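Long-range contact in polyisoprenyl-teichoic acid--peptidoglycan teichoic acid transferase TagV (Bacillus subtilis, PDB 6UF3), which belongs to the LytR-CpsA-Psr family of proteins, with an alpha/beta fold built round a mixed sheet: residues Glu78-Lys90 and Leu246-Tyr259. Residues are numbered along the deposited sequence; the frame is centred on the assembly and turned at random.
Sequences ETVENFLQIPIDK and LEKVRKTLQEHLDY
The C-terminal end of helix 72-84, where Arg250 and Gln254 of the last helix, 243-257, take hold of backbone carbonyls, illustrates how side chains of one helix can bind backbone carbonyls at and just after the end of another. The two segment axes stand at 105° and approach to 10.7 Å, while both helices pack on strands 25-34 and 39-44 of the central mixed sheet through Leu84, Val249 and Leu253. Arg250 grips Phe83 O side-on: NE and NH2 each lie 2.9 Å from that oxygen, which sits in the guanidinium plane, and both donors come from the same face of the carbonyl. Leu246 CD2 lies over one face of the guanidinium and Gln85 CG over the opposite one, both offset toward the rim, with Gln85 CG 3.6 Å from Arg250 NE. Its NH1 also forms a salt bridge with Glu247, one turn back. Gln85, the first residue past the helix and of positive phi, turns its bent side chain back so that NE2 reaches Asn82 O. One turn along, the extended Gln254 delivers NE2 to Gln85 O at 2.9 Å in a nearly straight bond (167°).

Apolar contacts accompany these bonds. With CG anti to the backbone N (chi1 -178°), the Phe83 ring is carried to Leu246, whose CD1 lies over one face, toward the rim. Ile86 presses CB to within 3.8 Å of Leu257 CD1 and lays CG2 against Gln254 CG. After the Schellman turn at Asp258, Tyr259 receives Pro87 CD squarely above its ring centre, 3.5 Å from the centroid, a CH-pi contact. Phe83 O in the last turn and Gln85 O just past it, where no following helical turn supplies N-H groups, thus receive side-chain donors, and the positive guanidinium probably complements the partial negative charge gathered there.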
# COMPACT_ATOMS: atom_id res chain seq x y z
N GLU A 78 -8.96 8.47 7.15
CA GLU A 78 -9.37 8.63 8.54
C GLU A 78 -9.65 7.29 9.20
O GLU A 78 -9.39 7.11 10.40
CB GLU A 78 -10.60 9.54 8.62
CG GLU A 78 -10.67 10.34 9.89
CD GLU A 78 -12.00 11.06 10.07
OE1 GLU A 78 -12.86 10.95 9.17
OE2 GLU A 78 -12.18 11.72 11.11
N THR A 79 -10.20 6.33 8.45
CA THR A 79 -10.44 5.01 9.01
C THR A 79 -9.12 4.32 9.37
O THR A 79 -9.02 3.69 10.43
CB THR A 79 -11.27 4.17 8.04
OG1 THR A 79 -12.54 4.80 7.85
CG2 THR A 79 -11.50 2.76 8.60
N VAL A 80 -8.10 4.47 8.52
CA VAL A 80 -6.79 3.91 8.83
C VAL A 80 -6.16 4.62 10.02
O VAL A 80 -5.55 3.98 10.89
CB VAL A 80 -5.90 3.96 7.58
CG1 VAL A 80 -4.43 3.63 7.94
CG2 VAL A 80 -6.41 2.97 6.55
N GLU A 81 -6.27 5.95 10.07
CA GLU A 81 -5.78 6.70 11.23
C GLU A 81 -6.39 6.17 12.53
O GLU A 81 -5.68 5.97 13.53
CB GLU A 81 -6.08 8.19 11.07
CG GLU A 81 -5.16 8.89 10.06
CD GLU A 81 -5.46 10.37 9.89
OE1 GLU A 81 -6.65 10.77 9.95
OE2 GLU A 81 -4.51 11.15 9.69
N ASN A 82 -7.70 5.97 12.54
CA ASN A 82 -8.36 5.49 13.75
C ASN A 82 -7.92 4.07 14.09
O ASN A 82 -7.74 3.73 15.27
CB ASN A 82 -9.87 5.54 13.56
CG ASN A 82 -10.41 6.96 13.57
OD1 ASN A 82 -9.66 7.91 13.80
ND2 ASN A 82 -11.71 7.11 13.34
N PHE A 83 -7.77 3.22 13.07
CA PHE A 83 -7.39 1.83 13.29
C PHE A 83 -5.98 1.72 13.85
O PHE A 83 -5.74 0.94 14.79
CB PHE A 83 -7.51 1.07 11.97
CG PHE A 83 -7.18 -0.39 12.08
CD1 PHE A 83 -7.94 -1.23 12.88
CD2 PHE A 83 -6.12 -0.92 11.37
CE1 PHE A 83 -7.63 -2.57 12.97
CE2 PHE A 83 -5.82 -2.26 11.47
CZ PHE A 83 -6.57 -3.09 12.27
N LEU A 84 -5.03 2.48 13.30
CA LEU A 84 -3.63 2.38 13.72
C LEU A 84 -3.26 3.39 14.79
O LEU A 84 -2.13 3.32 15.29
CB LEU A 84 -2.70 2.56 12.51
CG LEU A 84 -2.84 1.52 11.40
CD1 LEU A 84 -1.90 1.80 10.20
CD2 LEU A 84 -2.66 0.11 11.95
N GLN A 85 -4.15 4.32 15.11
CA GLN A 85 -3.91 5.34 16.12
C GLN A 85 -2.62 6.10 15.82
O GLN A 85 -1.80 6.36 16.69
CB GLN A 85 -3.89 4.75 17.53
CG GLN A 85 -5.28 4.38 18.01
CD GLN A 85 -6.15 5.60 18.22
OE1 GLN A 85 -5.94 6.37 19.15
NE2 GLN A 85 -7.14 5.78 17.35
N ILE A 86 -2.44 6.44 14.54
CA ILE A 86 -1.35 7.31 14.10
C ILE A 86 -1.91 8.29 13.09
O ILE A 86 -2.94 8.04 12.46
CB ILE A 86 -0.17 6.51 13.48
CG1 ILE A 86 -0.63 5.66 12.29
CG2 ILE A 86 0.56 5.70 14.54
CD1 ILE A 86 0.49 5.36 11.29
N PRO A 87 -1.26 9.43 12.92
CA PRO A 87 -1.62 10.31 11.81
C PRO A 87 -1.09 9.76 10.49
O PRO A 87 -0.03 9.14 10.43
CB PRO A 87 -0.95 11.64 12.18
CG PRO A 87 0.15 11.28 13.09
CD PRO A 87 -0.24 10.02 13.80
N ILE A 88 -1.85 10.01 9.43
CA ILE A 88 -1.46 9.65 8.07
C ILE A 88 -1.14 10.97 7.37
O ILE A 88 -2.04 11.73 6.99
CB ILE A 88 -2.56 8.87 7.32
CG1 ILE A 88 -2.73 7.45 7.89
CG2 ILE A 88 -2.26 8.82 5.81
CD1 ILE A 88 -1.46 6.59 7.86
N ASP A 89 0.14 11.26 7.20
CA ASP A 89 0.52 12.58 6.69
C ASP A 89 0.36 12.68 5.18
O ASP A 89 -0.09 13.72 4.67
CB ASP A 89 1.97 12.88 7.11
CG ASP A 89 2.15 12.79 8.61
OD1 ASP A 89 1.63 13.67 9.34
OD2 ASP A 89 2.78 11.82 9.08
N LYS A 90 0.73 11.63 4.45
CA LYS A 90 0.73 11.64 3.00
C LYS A 90 -0.08 10.46 2.49
O LYS A 90 -0.19 9.43 3.15
CB LYS A 90 2.17 11.54 2.42
CG LYS A 90 3.06 12.69 2.81
CD LYS A 90 2.54 14.00 2.20
CE LYS A 90 3.57 15.12 2.35
NZ LYS A 90 3.17 16.41 1.72
N LEU A 246 -2.58 -5.73 17.76
CA LEU A 246 -2.84 -4.40 17.23
C LEU A 246 -2.31 -3.33 18.17
O LEU A 246 -1.79 -2.31 17.73
CB LEU A 246 -4.34 -4.21 16.98
CG LEU A 246 -4.78 -2.84 16.46
CD1 LEU A 246 -4.12 -2.51 15.13
CD2 LEU A 246 -6.31 -2.77 16.34
N GLU A 247 -2.41 -3.57 19.49
CA GLU A 247 -1.87 -2.60 20.43
C GLU A 247 -0.35 -2.49 20.28
O GLU A 247 0.21 -1.39 20.35
CB GLU A 247 -2.25 -2.96 21.87
CG GLU A 247 -3.67 -2.53 22.25
CD GLU A 247 -3.97 -1.07 21.91
OE1 GLU A 247 -3.10 -0.20 22.14
OE2 GLU A 247 -5.08 -0.80 21.41
N LYS A 248 0.32 -3.63 20.05
CA LYS A 248 1.77 -3.57 19.84
C LYS A 248 2.13 -2.87 18.53
O LYS A 248 3.09 -2.09 18.47
CB LYS A 248 2.37 -4.99 19.89
CG LYS A 248 3.89 -5.05 19.72
CD LYS A 248 4.59 -4.34 20.85
CE LYS A 248 6.09 -4.62 20.84
NZ LYS A 248 6.74 -3.88 21.95
N VAL A 249 1.39 -3.16 17.45
CA VAL A 249 1.64 -2.48 16.18
C VAL A 249 1.47 -0.98 16.35
O VAL A 249 2.29 -0.18 15.87
CB VAL A 249 0.71 -3.02 15.08
CG1 VAL A 249 0.74 -2.09 13.85
CG2 VAL A 249 1.10 -4.42 14.67
N ARG A 250 0.38 -0.57 17.01
CA ARG A 250 0.14 0.84 17.28
C ARG A 250 1.32 1.46 18.01
O ARG A 250 1.83 2.51 17.59
CB ARG A 250 -1.14 1.01 18.11
CG ARG A 250 -2.43 0.75 17.36
CD ARG A 250 -3.63 0.81 18.30
NE ARG A 250 -4.87 0.80 17.54
CZ ARG A 250 -6.07 0.66 18.09
NH1 ARG A 250 -6.19 0.51 19.41
NH2 ARG A 250 -7.15 0.67 17.33
N LYS A 251 1.77 0.82 19.09
CA LYS A 251 2.87 1.39 19.87
C LYS A 251 4.14 1.47 19.05
O LYS A 251 4.91 2.44 19.16
CB LYS A 251 3.10 0.57 21.14
CG LYS A 251 2.30 1.05 22.35
CD LYS A 251 2.84 0.47 23.64
CE LYS A 251 2.31 -0.94 23.87
NZ LYS A 251 0.86 -0.94 24.21
N THR A 252 4.38 0.47 18.21
CA THR A 252 5.60 0.45 17.39
C THR A 252 5.60 1.58 16.38
O THR A 252 6.61 2.29 16.22
CB THR A 252 5.72 -0.91 16.70
OG1 THR A 252 5.78 -1.93 17.70
CG2 THR A 252 6.99 -0.96 15.84
N LEU A 253 4.47 1.77 15.68
CA LEU A 253 4.38 2.85 14.70
C LEU A 253 4.43 4.22 15.37
O LEU A 253 5.08 5.14 14.86
CB LEU A 253 3.09 2.71 13.88
CG LEU A 253 3.01 1.46 13.00
CD1 LEU A 253 1.70 1.41 12.24
CD2 LEU A 253 4.21 1.39 12.05
N GLN A 254 3.75 4.37 16.50
CA GLN A 254 3.80 5.61 17.27
C GLN A 254 5.22 5.95 17.68
O GLN A 254 5.66 7.10 17.55
CB GLN A 254 2.91 5.47 18.51
CG GLN A 254 1.44 5.51 18.17
CD GLN A 254 0.58 4.95 19.28
OE1 GLN A 254 1.07 4.53 20.34
NE2 GLN A 254 -0.73 4.95 19.04
N GLU A 255 5.96 4.97 18.21
CA GLU A 255 7.35 5.22 18.59
C GLU A 255 8.18 5.61 17.38
O GLU A 255 9.01 6.53 17.46
CB GLU A 255 7.93 4.00 19.29
N HIS A 256 7.97 4.94 16.25
CA HIS A 256 8.75 5.28 15.06
C HIS A 256 8.46 6.71 14.62
O HIS A 256 9.37 7.43 14.20
CB HIS A 256 8.45 4.30 13.93
CG HIS A 256 9.41 4.40 12.79
ND1 HIS A 256 9.00 4.45 11.47
CD2 HIS A 256 10.76 4.46 12.76
CE1 HIS A 256 10.06 4.53 10.69
NE2 HIS A 256 11.14 4.54 11.45
N LEU A 257 7.21 7.15 14.77
CA LEU A 257 6.81 8.49 14.34
C LEU A 257 7.02 9.56 15.41
O LEU A 257 6.75 10.73 15.14
CB LEU A 257 5.33 8.48 13.92
CG LEU A 257 4.94 7.67 12.68
CD1 LEU A 257 3.41 7.56 12.57
CD2 LEU A 257 5.48 8.31 11.40
N ASP A 258 7.51 9.19 16.60
CA ASP A 258 7.63 10.13 17.72
C ASP A 258 6.27 10.75 18.05
O ASP A 258 6.17 11.94 18.36
CB ASP A 258 8.67 11.21 17.44
CG ASP A 258 10.07 10.65 17.26
OD1 ASP A 258 10.36 9.60 17.87
OD2 ASP A 258 10.88 11.26 16.53
N TYR A 259 5.22 9.94 17.98
CA TYR A 259 3.85 10.39 18.20
C TYR A 259 3.27 9.61 19.37
O TYR A 259 3.30 8.38 19.38
CB TYR A 259 3.00 10.19 16.92
CG TYR A 259 1.51 10.45 17.08
CD1 TYR A 259 1.00 11.74 16.94
CD2 TYR A 259 0.62 9.41 17.34
CE1 TYR A 259 -0.36 11.98 17.08
CE2 TYR A 259 -0.74 9.65 17.48
CZ TYR A 259 -1.22 10.94 17.35
OH TYR A 259 -2.57 11.17 17.48